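Local coordinates for protein TRAP dicarboxylate transporter, DctP subunit (Sulfurospirillum deleyianum, PDB 4OVS) that binds succinate and, as a periplasmic solute-binding protein of the DctP family, probably delivers dicarboxylates to a TRAP transporter, at residues L190-V195 / Y215-N220; S197-G202 / N220-D225; H174-Q179 / G206-L211; Q166-M171 / A178-V183. One frame throughout, in Å; residues are numbered along the deposited sequence.

How the contacts relate
The four contacts differ in how near they come to the succinate. Contact 1 reaches it directly, the side chain of Phe192 coming within about 3 Å of it, and contact 4 supplies Arg169, whose NE lies 3.0 Å from Leu190 O in a probable hydrogen bond joining these two contacts. Contact 2 shares Asn220 with contact 1, their centres about 9 Å apart, and lies further from the pocket. Contacts 3 and 4 both use helix 174-181, with centres about 6 Å apart; strand 206-209 of contact 3 runs beside strand 167-170 of contact 4, where Gly206 N and Lys167 O are 3.0 Å apart. The side chain of Glu208 in contact 3 is about 7 Å from the succinate.

Contact 1: residues L190-V195 / Y215-N220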
loop_
_atom_site.group_PDB
_atom_site.type_symbol
_atom_site.label_atom_id
_atom_site.label_comp_id
_atom_site.label_asym_id
_atom_site.label_seq_id
_atom_site.Cartn_x
_atom_site.Cartn_y
_atom_site.Cartn_z
ATOM N N LEU A 190 13.153 -2.411 4.007
ATOM C CA LEU A 190 13.824 -1.751 2.884
ATOM C C LEU A 190 12.834 -0.836 2.163
ATOM O O LEU A 190 11.647 -1.100 2.154
ATOM C CB LEU A 190 14.387 -2.791 1.874
ATOM C CG LEU A 190 15.540 -3.687 2.328
ATOM C CD1 LEU A 190 15.851 -4.775 1.298
ATOM C CD2 LEU A 190 16.779 -2.871 2.559
ATOM N N PRO A 191 13.319 0.259 1.579
ATOM C CA PRO A 191 12.413 1.145 0.851
ATOM C C PRO A 191 11.906 0.417 -0.409
ATOM O O PRO A 191 12.635 -0.432 -0.986
ATOM C CB PRO A 191 13.308 2.307 0.436
ATOM C CG PRO A 191 14.632 2.101 1.120
ATOM C CD PRO A 191 14.730 0.670 1.465
ATOM N N PHE A 192 10.702 0.741 -0.846
ATOM C CA PHE A 192 10.131 0.102 -2.031
ATOM C C PHE A 192 11.130 0.098 -3.231
ATOM O O PHE A 192 11.236 -0.887 -3.961
ATOM C CB PHE A 192 8.777 0.752 -2.393
ATOM C CG PHE A 192 7.944 -0.028 -3.389
ATOM C CD1 PHE A 192 7.460 -1.306 -3.088
ATOM C CD2 PHE A 192 7.585 0.542 -4.605
ATOM C CE1 PHE A 192 6.672 -2.054 -4.038
ATOM C CE2 PHE A 192 6.846 -0.184 -5.532
ATOM C CZ PHE A 192 6.350 -1.480 -5.232
ATOM N N SER A 193 11.864 1.174 -3.454
ATOM C CA SER A 193 12.673 1.243 -4.682
ATOM C C SER A 193 13.833 0.237 -4.743
ATOM O O SER A 193 14.448 0.049 -5.816
ATOM C CB SER A 193 13.246 2.648 -4.875
ATOM O OG SER A 193 14.195 2.940 -3.883
ATOM N N GLU A 194 14.143 -0.394 -3.605
ATOM C CA GLU A 194 15.298 -1.279 -3.496
ATOM C C GLU A 194 14.891 -2.761 -3.510
ATOM O O GLU A 194 15.747 -3.649 -3.489
ATOM C CB GLU A 194 16.103 -0.958 -2.208
ATOM C CG GLU A 194 16.759 0.421 -2.210
ATOM C CD GLU A 194 17.567 0.760 -0.944
ATOM O OE1 GLU A 194 17.861 -0.130 -0.118
ATOM O OE2 GLU A 194 17.916 1.952 -0.758
ATOM N N VAL A 195 13.593 -3.022 -3.546
ATOM C CA VAL A 195 13.083 -4.376 -3.402
ATOM C C VAL A 195 13.490 -5.307 -4.545
ATOM O O VAL A 195 13.931 -6.389 -4.284
ATOM C CB VAL A 195 11.573 -4.376 -3.250
ATOM C CG1 VAL A 195 11.026 -5.776 -3.213
ATOM C CG2 VAL A 195 11.178 -3.638 -1.955
ATOM N N TYR A 215 3.810 -7.554 -10.292
ATOM C CA TYR A 215 4.087 -7.655 -11.729
ATOM C C TYR A 215 4.690 -6.392 -12.336
ATOM O O TYR A 215 5.651 -6.455 -13.073
ATOM C CB TYR A 215 2.819 -8.068 -12.492
ATOM C CG TYR A 215 3.002 -8.244 -13.972
ATOM C CD1 TYR A 215 3.421 -9.449 -14.487
ATOM C CD2 TYR A 215 2.746 -7.221 -14.847
ATOM C CE1 TYR A 215 3.605 -9.634 -15.865
ATOM C CE2 TYR A 215 2.918 -7.388 -16.228
ATOM C CZ TYR A 215 3.335 -8.598 -16.716
ATOM O OH TYR A 215 3.504 -8.774 -18.056
ATOM N N THR A 216 4.128 -5.241 -12.025
ATOM C CA THR A 216 4.586 -3.971 -12.572
ATOM C C THR A 216 6.006 -3.598 -12.183
ATOM O O THR A 216 6.649 -2.878 -12.936
ATOM C CB THR A 216 3.687 -2.799 -12.218
ATOM O OG1 THR A 216 3.651 -2.618 -10.795
ATOM C CG2 THR A 216 2.272 -3.053 -12.772
ATOM N N LYS A 217 6.524 -4.122 -11.067
ATOM C CA LYS A 217 7.895 -3.878 -10.708
ATOM C C LYS A 217 8.783 -5.051 -11.022
ATOM O O LYS A 217 9.920 -5.033 -10.628
ATOM C CB LYS A 217 8.071 -3.589 -9.228
ATOM C CG LYS A 217 7.323 -2.410 -8.747
ATOM C CD LYS A 217 7.821 -1.102 -9.415
ATOM C CE LYS A 217 9.146 -0.628 -8.923
ATOM N NZ LYS A 217 9.368 0.703 -9.519
ATOM N N LYS A 218 8.238 -6.083 -11.679
ATOM C CA LYS A 218 8.984 -7.225 -12.165
ATOM C C LYS A 218 9.519 -8.095 -11.069
ATOM O O LYS A 218 10.496 -8.809 -11.268
ATOM C CB LYS A 218 10.070 -6.788 -13.118
ATOM C CG LYS A 218 9.491 -5.843 -14.160
ATOM C CD LYS A 218 10.326 -5.785 -15.406
ATOM C CE LYS A 218 9.897 -4.621 -16.300
ATOM N NZ LYS A 218 8.478 -4.741 -16.776
ATOM N N PHE A 219 8.848 -8.072 -9.917
ATOM C CA PHE A 219 9.265 -8.943 -8.814
ATOM C C PHE A 219 9.057 -10.398 -9.244
ATOM O O PHE A 219 9.740 -11.321 -8.765
ATOM C CB PHE A 219 8.444 -8.690 -7.578
ATOM C CG PHE A 219 8.627 -7.304 -6.955
ATOM C CD1 PHE A 219 9.729 -6.500 -7.227
ATOM C CD2 PHE A 219 7.667 -6.825 -6.066
ATOM C CE1 PHE A 219 9.873 -5.269 -6.594
ATOM C CE2 PHE A 219 7.797 -5.593 -5.425
ATOM C CZ PHE A 219 8.884 -4.805 -5.709
ATOM N N ASN A 220 8.089 -10.597 -10.137
ATOM C CA ASN A 220 7.861 -11.915 -10.732
ATOM C C ASN A 220 9.093 -12.483 -11.440
ATOM O O ASN A 220 9.258 -13.696 -11.519
ATOM C CB ASN A 220 6.704 -11.875 -11.710
ATOM C CG ASN A 220 6.918 -10.898 -12.832
ATOM O OD1 ASN A 220 7.119 -9.695 -12.609
ATOM N ND2 ASN A 220 6.866 -11.399 -14.051
#
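Val195 and Phe219 bring the two backbones nearest each other, with 8.0 Å between their CA atoms, where the loop leading into helix 195-200 faces the turn after helix 211-216. In this TRAP-type solute-binding fold the contact forms part of the wall of the ligand site: the side chain of Phe192 lies about 3 Å from the bound succinate and also touches Asn213, a succinate-binding residue. The Phe219 ring is covered on both faces. Over one, Val195 places its CG1 methyl in a CH-pi contact, 3.9 Å from the ring centroid and 30° off the normal; that branch stands anti to the backbone N (chi1 175°), while CG2 packs against Arg169. The other face carries CB of Lys217, two residues earlier in the same turn, 3.6 Å above the plane and toward the rim. Phe192 approaches the edge of Phe219, its CE1 near the plane of that ring, and the two planes are steeply inclined at 74°. The lysine chain is bent at chi2 and chi3, which lays its methylenes along the far end of the Phe192 ring and lets NZ reach a hydrogen bond to Asn66 OD1. No hydrogen bond links the two segments, so fit between carbon surfaces holds them together. Lys217 CG touches the Phe192 ring at CZ, 3.8 Å away.

Contact 2: residues S197-G202 / N220-D225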
loop_
_atom_site.group_PDB
_atom_site.type_symbol
_atom_site.label_atom_id
_atom_site.label_comp_id
_atom_site.label_asym_id
_atom_site.label_seq_id
_atom_site.Cartn_x
_atom_site.Cartn_y
_atom_site.Cartn_z
ATOM N N SER A 197 16.052 -5.126 -6.697
ATOM C CA SER A 197 17.470 -5.355 -6.615
ATOM C C SER A 197 17.793 -6.284 -5.431
ATOM O O SER A 197 18.521 -7.259 -5.578
ATOM C CB SER A 197 18.165 -4.004 -6.475
ATOM O OG SER A 197 19.544 -4.116 -6.715
ATOM N N ALA A 198 17.224 -6.004 -4.259
ATOM C CA ALA A 198 17.408 -6.906 -3.097
ATOM C C ALA A 198 16.950 -8.367 -3.354
ATOM O O ALA A 198 17.599 -9.300 -2.909
ATOM C CB ALA A 198 16.728 -6.333 -1.851
ATOM N N LEU A 199 15.844 -8.573 -4.068
ATOM C CA LEU A 199 15.433 -9.941 -4.418
ATOM C C LEU A 199 16.402 -10.537 -5.479
ATOM O O LEU A 199 16.837 -11.694 -5.403
ATOM C CB LEU A 199 13.998 -9.953 -4.932
ATOM C CG LEU A 199 12.871 -9.530 -3.985
ATOM C CD1 LEU A 199 11.588 -9.384 -4.729
ATOM C CD2 LEU A 199 12.712 -10.546 -2.847
ATOM N N GLN A 200 16.782 -9.724 -6.449
ATOM C CA GLN A 200 17.696 -10.178 -7.470
ATOM C C GLN A 200 19.063 -10.606 -6.945
ATOM O O GLN A 200 19.670 -11.519 -7.498
ATOM C CB GLN A 200 17.913 -9.106 -8.523
ATOM C CG GLN A 200 18.738 -9.621 -9.690
ATOM C CD GLN A 200 18.884 -8.588 -10.749
ATOM O OE1 GLN A 200 18.348 -8.730 -11.848
ATOM N NE2 GLN A 200 19.600 -7.516 -10.430
ATOM N N GLN A 201 19.540 -9.935 -5.897
ATOM C CA GLN A 201 20.898 -10.118 -5.373
ATOM C C GLN A 201 20.958 -11.028 -4.143
ATOM O O GLN A 201 22.003 -11.159 -3.527
ATOM C CB GLN A 201 21.519 -8.752 -5.020
ATOM C CG GLN A 201 21.751 -7.873 -6.225
ATOM C CD GLN A 201 22.783 -8.485 -7.173
ATOM O OE1 GLN A 201 22.462 -8.941 -8.279
ATOM N NE2 GLN A 201 24.027 -8.516 -6.728
ATOM N N GLY A 202 19.821 -11.603 -3.759
ATOM C CA GLY A 202 19.750 -12.501 -2.614
ATOM C C GLY A 202 19.791 -11.862 -1.246
ATOM O O GLY A 202 19.925 -12.559 -0.230
ATOM N N ASN A 220 8.089 -10.597 -10.137
ATOM C CA ASN A 220 7.861 -11.915 -10.732
ATOM C C ASN A 220 9.093 -12.483 -11.440
ATOM O O ASN A 220 9.258 -13.696 -11.519
ATOM C CB ASN A 220 6.704 -11.875 -11.710
ATOM C CG ASN A 220 6.918 -10.898 -12.832
ATOM O OD1 ASN A 220 7.119 -9.695 -12.609
ATOM N ND2 ASN A 220 6.866 -11.399 -14.051
ATOM N N GLU A 221 9.954 -11.612 -11.956
ATOM C CA GLU A 221 11.115 -12.050 -12.700
ATOM C C GLU A 221 12.248 -12.432 -11.780
ATOM O O GLU A 221 13.219 -13.075 -12.203
ATOM C CB GLU A 221 11.539 -10.968 -13.710
ATOM C CG GLU A 221 10.415 -10.702 -14.656
ATOM C CD GLU A 221 10.778 -9.780 -15.790
ATOM O OE1 GLU A 221 9.974 -9.661 -16.751
ATOM O OE2 GLU A 221 11.839 -9.167 -15.703
ATOM N N VAL A 222 12.138 -12.047 -10.514
ATOM C CA VAL A 222 13.182 -12.359 -9.542
ATOM C C VAL A 222 12.674 -13.185 -8.347
ATOM O O VAL A 222 13.310 -13.213 -7.305
ATOM C CB VAL A 222 13.922 -11.076 -9.062
ATOM C CG1 VAL A 222 14.803 -10.538 -10.182
ATOM C CG2 VAL A 222 12.929 -10.027 -8.608
ATOM N N GLN A 223 11.571 -13.900 -8.530
ATOM C CA GLN A 223 11.031 -14.850 -7.529
ATOM C C GLN A 223 10.604 -16.142 -8.226
ATOM O O GLN A 223 10.038 -16.081 -9.316
ATOM C CB GLN A 223 9.793 -14.246 -6.852
ATOM C CG GLN A 223 10.038 -13.028 -6.038
ATOM C CD GLN A 223 10.674 -13.357 -4.687
ATOM O OE1 GLN A 223 10.050 -13.223 -3.651
ATOM N NE2 GLN A 223 11.924 -13.718 -4.700
ATOM N N THR A 224 10.863 -17.297 -7.605
ATOM C CA THR A 224 10.620 -18.599 -8.216
ATOM C C THR A 224 9.260 -19.180 -7.775
ATOM O O THR A 224 8.716 -20.079 -8.445
ATOM C CB THR A 224 11.738 -19.590 -7.873
ATOM O OG1 THR A 224 11.813 -19.780 -6.457
ATOM C CG2 THR A 224 13.065 -19.051 -8.328
ATOM N N ASP A 225 8.703 -18.638 -6.685
ATOM C CA ASP A 225 7.443 -19.122 -6.124
ATOM C C ASP A 225 6.566 -18.015 -5.565
ATOM O O ASP A 225 7.029 -17.200 -4.765
ATOM C CB ASP A 225 7.712 -20.153 -5.019
ATOM C CG ASP A 225 8.374 -21.429 -5.561
ATOM O OD1 ASP A 225 9.608 -21.471 -5.598
ATOM O OD2 ASP A 225 7.658 -22.383 -5.957
#
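Leu199, Gln200, Val222 and Gln223 make an apolar contact edged by one well-satisfied amide, between helix 195-200 and the loop that leads into strand 225-227. The carbon contacts centre on Val222, whose two methyls are divided between neighbouring helix residues. CG2 rests 3.8 Å from Leu199 CB, and CG1 lies at the same distance, 3.8 Å, from Gln200 CB. With chi1 at -71°, CG1 is held anti to the carbonyl carbon and faces the more exposed glutamine, while CG2 turns to the buried leucine. Beyond CB, Leu199 crosses Gln223 at about a right angle; its CD2 methyl is almost equally far from CD, OE1 and NE2 of that amide, the nearest being NE2 at 3.8 Å.

The polar bonds run alongside this packing and none crosses it. Gln223 folds back at chi2 (-77°) so that NE2 donates to Val222 O over 3.0 Å, with the acceptor close to the amide plane; OE1 is bound by Ser151 OG, and NE2 has a further, weak bond to Asp205 O. Were Gln223 an alanine, Ser151 OG and Val222 O would probably each lose a partner, and a gap is likely to open beside the Leu199 methyls.

Further along, Thr224 and Asp225 both face Ser152 as a classic beta bulge, starting the pairing of strand 225-227 with strand 137-152, while Tyr285 of helix 253-289 touches Asn220 and Glu221.

Contact 3: residues H174-Q179 / G206-L211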
loop_
_atom_site.group_PDB
_atom_site.type_symbol
_atom_site.label_atom_id
_atom_site.label_comp_id
_atom_site.label_asym_id
_atom_site.label_seq_id
_atom_site.Cartn_x
_atom_site.Cartn_y
_atom_site.Cartn_z
ATOM N N HIS A 174 5.854 -2.231 12.842
ATOM C CA HIS A 174 6.064 -3.222 13.894
ATOM C C HIS A 174 5.110 -4.393 13.748
ATOM O O HIS A 174 5.457 -5.516 14.085
ATOM C CB HIS A 174 5.965 -2.601 15.287
ATOM C CG HIS A 174 6.985 -1.536 15.527
ATOM N ND1 HIS A 174 6.668 -0.305 16.060
ATOM C CD2 HIS A 174 8.320 -1.516 15.300
ATOM C CE1 HIS A 174 7.764 0.426 16.159
ATOM N NE2 HIS A 174 8.779 -0.284 15.700
ATOM N N VAL A 175 3.936 -4.170 13.176
ATOM C CA VAL A 175 3.002 -5.282 13.019
ATOM C C VAL A 175 3.536 -6.309 12.019
ATOM O O VAL A 175 3.498 -7.521 12.261
ATOM C CB VAL A 175 1.613 -4.810 12.591
ATOM C CG1 VAL A 175 0.898 -5.911 11.796
ATOM C CG2 VAL A 175 0.798 -4.344 13.824
ATOM N N LEU A 176 4.035 -5.828 10.885
ATOM C CA LEU A 176 4.641 -6.729 9.893
ATOM C C LEU A 176 5.876 -7.448 10.398
ATOM O O LEU A 176 6.111 -8.586 10.008
ATOM C CB LEU A 176 5.007 -5.977 8.641
ATOM C CG LEU A 176 3.847 -5.243 7.989
ATOM C CD1 LEU A 176 4.372 -4.497 6.795
ATOM C CD2 LEU A 176 2.691 -6.164 7.595
ATOM N N GLU A 177 6.694 -6.822 11.240
ATOM C CA GLU A 177 7.876 -7.551 11.690
ATOM C C GLU A 177 7.464 -8.614 12.696
ATOM O O GLU A 177 8.033 -9.697 12.734
ATOM C CB GLU A 177 9.039 -6.652 12.179
ATOM C CG GLU A 177 8.751 -5.601 13.184
ATOM C CD GLU A 177 9.979 -4.726 13.458
ATOM O OE1 GLU A 177 9.959 -3.521 13.116
ATOM O OE2 GLU A 177 10.969 -5.254 14.018
ATOM N N ALA A 178 6.454 -8.311 13.489
ATOM C CA ALA A 178 5.866 -9.297 14.382
ATOM C C ALA A 178 5.251 -10.460 13.581
ATOM O O ALA A 178 5.372 -11.622 13.952
ATOM C CB ALA A 178 4.818 -8.626 15.253
ATOM N N GLN A 179 4.584 -10.142 12.483
ATOM C CA GLN A 179 3.882 -11.146 11.701
ATOM C C GLN A 179 4.829 -12.222 11.178
ATOM O O GLN A 179 4.492 -13.388 11.171
ATOM C CB GLN A 179 3.123 -10.468 10.543
ATOM C CG GLN A 179 2.887 -11.302 9.316
ATOM C CD GLN A 179 2.241 -10.503 8.177
ATOM O OE1 GLN A 179 1.095 -10.085 8.273
ATOM N NE2 GLN A 179 2.988 -10.298 7.095
ATOM N N GLY A 206 12.411 -13.531 0.174
ATOM C CA GLY A 206 11.070 -13.251 -0.308
ATOM C C GLY A 206 10.481 -11.906 0.114
ATOM O O GLY A 206 11.167 -11.055 0.660
ATOM N N ALA A 207 9.197 -11.726 -0.185
ATOM C CA ALA A 207 8.487 -10.503 0.114
ATOM C C ALA A 207 6.978 -10.772 0.157
ATOM O O ALA A 207 6.526 -11.886 -0.118
ATOM C CB ALA A 207 8.823 -9.431 -0.938
ATOM N N GLU A 208 6.199 -9.749 0.498
ATOM C CA GLU A 208 4.742 -9.808 0.425
ATOM C C GLU A 208 4.277 -8.603 -0.380
ATOM O O GLU A 208 4.713 -7.487 -0.123
ATOM C CB GLU A 208 4.149 -9.781 1.818
ATOM C CG GLU A 208 4.684 -8.656 2.709
ATOM C CD GLU A 208 3.790 -8.373 3.973
ATOM O OE1 GLU A 208 3.020 -9.251 4.409
ATOM O OE2 GLU A 208 3.858 -7.259 4.510
ATOM N N ASN A 209 3.438 -8.837 -1.381
ATOM C CA ASN A 209 2.969 -7.775 -2.257
ATOM C C ASN A 209 1.573 -8.026 -2.772
ATOM O O ASN A 209 1.155 -9.168 -2.915
ATOM C CB ASN A 209 3.850 -7.628 -3.484
ATOM C CG ASN A 209 5.270 -7.251 -3.139
ATOM O OD1 ASN A 209 6.118 -8.116 -2.988
ATOM N ND2 ASN A 209 5.513 -5.984 -2.944
ATOM N N PRO A 210 0.854 -6.943 -3.079
ATOM C CA PRO A 210 -0.336 -7.088 -3.878
ATOM C C PRO A 210 0.092 -7.411 -5.317
ATOM O O PRO A 210 1.225 -7.141 -5.653
ATOM C CB PRO A 210 -0.996 -5.725 -3.760
ATOM C CG PRO A 210 0.094 -4.807 -3.455
ATOM C CD PRO A 210 1.107 -5.544 -2.704
ATOM N N LEU A 211 -0.772 -8.030 -6.109
ATOM C CA LEU A 211 -0.406 -8.494 -7.463
ATOM C C LEU A 211 -0.003 -7.334 -8.344
ATOM O O LEU A 211 0.831 -7.478 -9.251
ATOM C CB LEU A 211 -1.556 -9.288 -8.117
ATOM C CG LEU A 211 -1.878 -10.617 -7.455
ATOM C CD1 LEU A 211 -2.888 -11.410 -8.302
ATOM C CD2 LEU A 211 -0.603 -11.436 -7.244
#
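Glu208 reaches from strand 206-209 toward helix 174-181 and meets Gln179 and Leu176 with its carboxylate. From CB, directed at the helix, the side chain leaves with CG set between the backbone N and the carbonyl carbon (chi1 50°), then runs on extended, so that CB and CG carry the carboxylate across without close contacts of their own to 174-179. CD comes 3.8 Å from Gln179 NE2. One step further, OE1 accepts a hydrogen bond from that same NE2 over 2.9 Å. OE1 lies in the plane of the Gln179 amide, but NE2 meets it from above the carboxylate, 43° out of that plane, and the hydrogen bond is bent, with an N-H...O angle of 142°. His231 NE2 is a second hydrogen-bond partner of OE1. The other tip, OE2, forms a salt bridge with Lys148 and sits against the branches of Leu176, 3.5 Å from CD2 and 3.6 Å from CD1. The leucine thus puts a hydrocarbon cover beside a charged oxygen. Buried between the helix and the sheet, the carboxylate has polar partners at both oxygens; Lys148 in particular would be expected to stabilise its ionised form, and the amide ties helix 174-181 to strand 206-209 through one hydrogen bond.

Contact 4: residues Q166-M171 / A178-V183; sequences QKFRIM and AQFKAV
The shortest polar bond here is helical, Ala182 N to Ala178 O at 2.9 Å, and it belongs to the turn that presents Phe180 to Phe168 and Ile170 of strand 167-170. Val183 N also bonds to Phe180 O. Helix and strand are successive elements of the beta-alpha-beta unit made by strand 167-170, helix 174-181 and strand 186-189, and Phe180 fills the interface, touching Pro187 of the second strand as well.

The rings of Phe168 and Phe180 form an offset stack, with centroids 4.6 Å apart and planes inclined by 26°. Its closest point is Phe180 CE1, which lies over one face of the Phe168 ring, 3.5 Å from CG. In return the Phe168 CB methylene stands over a face of Phe180, a CH-pi contact 4.1 Å from the centroid and 16° off the normal. Ile170, two residues along the strand, points to the same side. Its CG2, anti to the carbonyl carbon, comes obliquely to the Phe180 ring at its CD2-CE2 side, 3.8 Å from CD2. Replacing Phe168 by an alanine would probably uncover a face of Phe180 and leave a gap between the helix and Gly206, which the Phe168 ring also touches.

Arg169, between these residues, turns away from the helix and gives NH1 to the succinate. The strand therefore separates its chemistry by side: ring stacking and hydrocarbon packing, with no hydrogen bond across, hold one side on the helix, while the cationic group on the other meets the anionic ligand.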
loop_
_atom_site.group_PDB
_atom_site.type_symbol
_atom_site.label_atom_id
_atom_site.label_comp_id
_atom_site.label_asym_id
_atom_site.label_seq_id
_atom_site.Cartn_x
_atom_site.Cartn_y
_atom_site.Cartn_z
ATOM N N GLN A 166 13.695 -17.906 6.597
ATOM C CA GLN A 166 13.812 -17.076 5.407
ATOM C C GLN A 166 13.799 -15.574 5.726
ATOM O O GLN A 166 13.092 -15.119 6.629
ATOM C CB GLN A 166 12.682 -17.394 4.425
ATOM C CG GLN A 166 12.752 -18.785 3.799
ATOM C CD GLN A 166 11.845 -18.904 2.586
ATOM O OE1 GLN A 166 11.859 -18.052 1.693
ATOM N NE2 GLN A 166 11.038 -19.953 2.557
ATOM N N LYS A 167 14.589 -14.815 4.974
ATOM C CA LYS A 167 14.614 -13.362 5.086
ATOM C C LYS A 167 13.554 -12.724 4.180
ATOM O O LYS A 167 13.485 -13.008 2.974
ATOM C CB LYS A 167 15.988 -12.814 4.702
ATOM C CG LYS A 167 17.125 -13.146 5.657
ATOM C CD LYS A 167 18.225 -12.079 5.544
ATOM C CE LYS A 167 19.379 -12.280 6.526
ATOM N NZ LYS A 167 19.797 -10.974 7.152
ATOM N N PHE A 168 12.733 -11.852 4.750
ATOM C CA PHE A 168 11.704 -11.179 3.976
ATOM C C PHE A 168 11.872 -9.684 4.061
ATOM O O PHE A 168 12.092 -9.142 5.144
ATOM C CB PHE A 168 10.316 -11.556 4.499
ATOM C CG PHE A 168 9.831 -12.915 4.051
ATOM C CD1 PHE A 168 9.089 -13.048 2.881
ATOM C CD2 PHE A 168 10.068 -14.039 4.811
ATOM C CE1 PHE A 168 8.630 -14.266 2.466
ATOM C CE2 PHE A 168 9.610 -15.280 4.395
ATOM C CZ PHE A 168 8.885 -15.387 3.217
ATOM N N ARG A 169 11.787 -8.997 2.927
ATOM C CA ARG A 169 11.593 -7.550 2.960
ATOM C C ARG A 169 10.217 -7.215 3.557
ATOM O O ARG A 169 9.234 -7.890 3.264
ATOM C CB ARG A 169 11.673 -6.974 1.542
ATOM C CG ARG A 169 11.634 -5.445 1.473
ATOM C CD ARG A 169 10.228 -4.975 1.196
ATOM N NE ARG A 169 10.060 -3.531 1.309
ATOM C CZ ARG A 169 8.998 -2.878 0.838
ATOM N NH1 ARG A 169 8.051 -3.558 0.195
ATOM N NH2 ARG A 169 8.880 -1.548 1.007
ATOM N N ILE A 170 10.154 -6.179 4.387
ATOM C CA ILE A 170 8.877 -5.595 4.819
ATOM C C ILE A 170 8.913 -4.080 4.716
ATOM O O ILE A 170 9.980 -3.469 4.695
ATOM C CB ILE A 170 8.568 -5.891 6.277
ATOM C CG1 ILE A 170 9.743 -5.476 7.162
ATOM C CG2 ILE A 170 8.272 -7.355 6.455
ATOM C CD1 ILE A 170 9.402 -5.514 8.664
HETATM N N MSE A 171 7.742 -3.478 4.673
HETATM C CA MSE A 171 7.608 -2.053 4.934
HETATM C C MSE A 171 7.812 -1.805 6.432
HETATM O O MSE A 171 7.788 -2.758 7.241
HETATM C CB MSE A 171 6.230 -1.589 4.518
HETATM C CG MSE A 171 5.898 -1.775 3.026
HETATM SE SE MSE A 171 3.943 -1.431 2.692
HETATM C CE MSE A 171 3.192 -2.994 3.592
ATOM N N ALA A 178 6.454 -8.311 13.489
ATOM C CA ALA A 178 5.866 -9.297 14.382
ATOM C C ALA A 178 5.251 -10.460 13.581
ATOM O O ALA A 178 5.372 -11.622 13.952
ATOM C CB ALA A 178 4.818 -8.626 15.253
ATOM N N GLN A 179 4.584 -10.142 12.483
ATOM C CA GLN A 179 3.882 -11.146 11.701
ATOM C C GLN A 179 4.829 -12.222 11.178
ATOM O O GLN A 179 4.492 -13.388 11.171
ATOM C CB GLN A 179 3.123 -10.468 10.543
ATOM C CG GLN A 179 2.887 -11.302 9.316
ATOM C CD GLN A 179 2.241 -10.503 8.177
ATOM O OE1 GLN A 179 1.095 -10.085 8.273
ATOM N NE2 GLN A 179 2.988 -10.298 7.095
ATOM N N PHE A 180 6.012 -11.829 10.739
ATOM C CA PHE A 180 6.939 -12.777 10.142
ATOM C C PHE A 180 7.765 -13.472 11.202
ATOM O O PHE A 180 8.195 -14.627 11.031
ATOM C CB PHE A 180 7.849 -12.054 9.183
ATOM C CG PHE A 180 7.265 -11.878 7.829
ATOM C CD1 PHE A 180 7.250 -12.929 6.940
ATOM C CD2 PHE A 180 6.756 -10.659 7.438
ATOM C CE1 PHE A 180 6.728 -12.781 5.694
ATOM C CE2 PHE A 180 6.212 -10.497 6.174
ATOM C CZ PHE A 180 6.203 -11.561 5.302
ATOM N N LYS A 181 8.004 -12.765 12.290
ATOM C CA LYS A 181 8.657 -13.370 13.434
ATOM C C LYS A 181 7.781 -14.498 13.953
ATOM O O LYS A 181 8.277 -15.504 14.431
ATOM C CB LYS A 181 8.917 -12.330 14.522
ATOM C CG LYS A 181 10.235 -11.559 14.375
ATOM C CD LYS A 181 10.191 -10.219 15.124
ATOM C CE LYS A 181 11.556 -9.701 15.522
ATOM N NZ LYS A 181 12.475 -9.578 14.377
ATOM N N ALA A 182 6.474 -14.348 13.817
ATOM C CA ALA A 182 5.547 -15.339 14.339
ATOM C C ALA A 182 5.657 -16.677 13.624
ATOM O O ALA A 182 5.309 -17.703 14.198
ATOM C CB ALA A 182 4.155 -14.826 14.235
ATOM N N VAL A 183 6.127 -16.670 12.377
ATOM C CA VAL A 183 6.372 -17.929 11.650
ATOM C C VAL A 183 7.857 -18.164 11.407
ATOM O O VAL A 183 8.244 -18.915 10.508
ATOM C CB VAL A 183 5.611 -17.974 10.307
ATOM C CG1 VAL A 183 4.108 -17.749 10.545
ATOM C CG2 VAL A 183 6.137 -16.924 9.376
#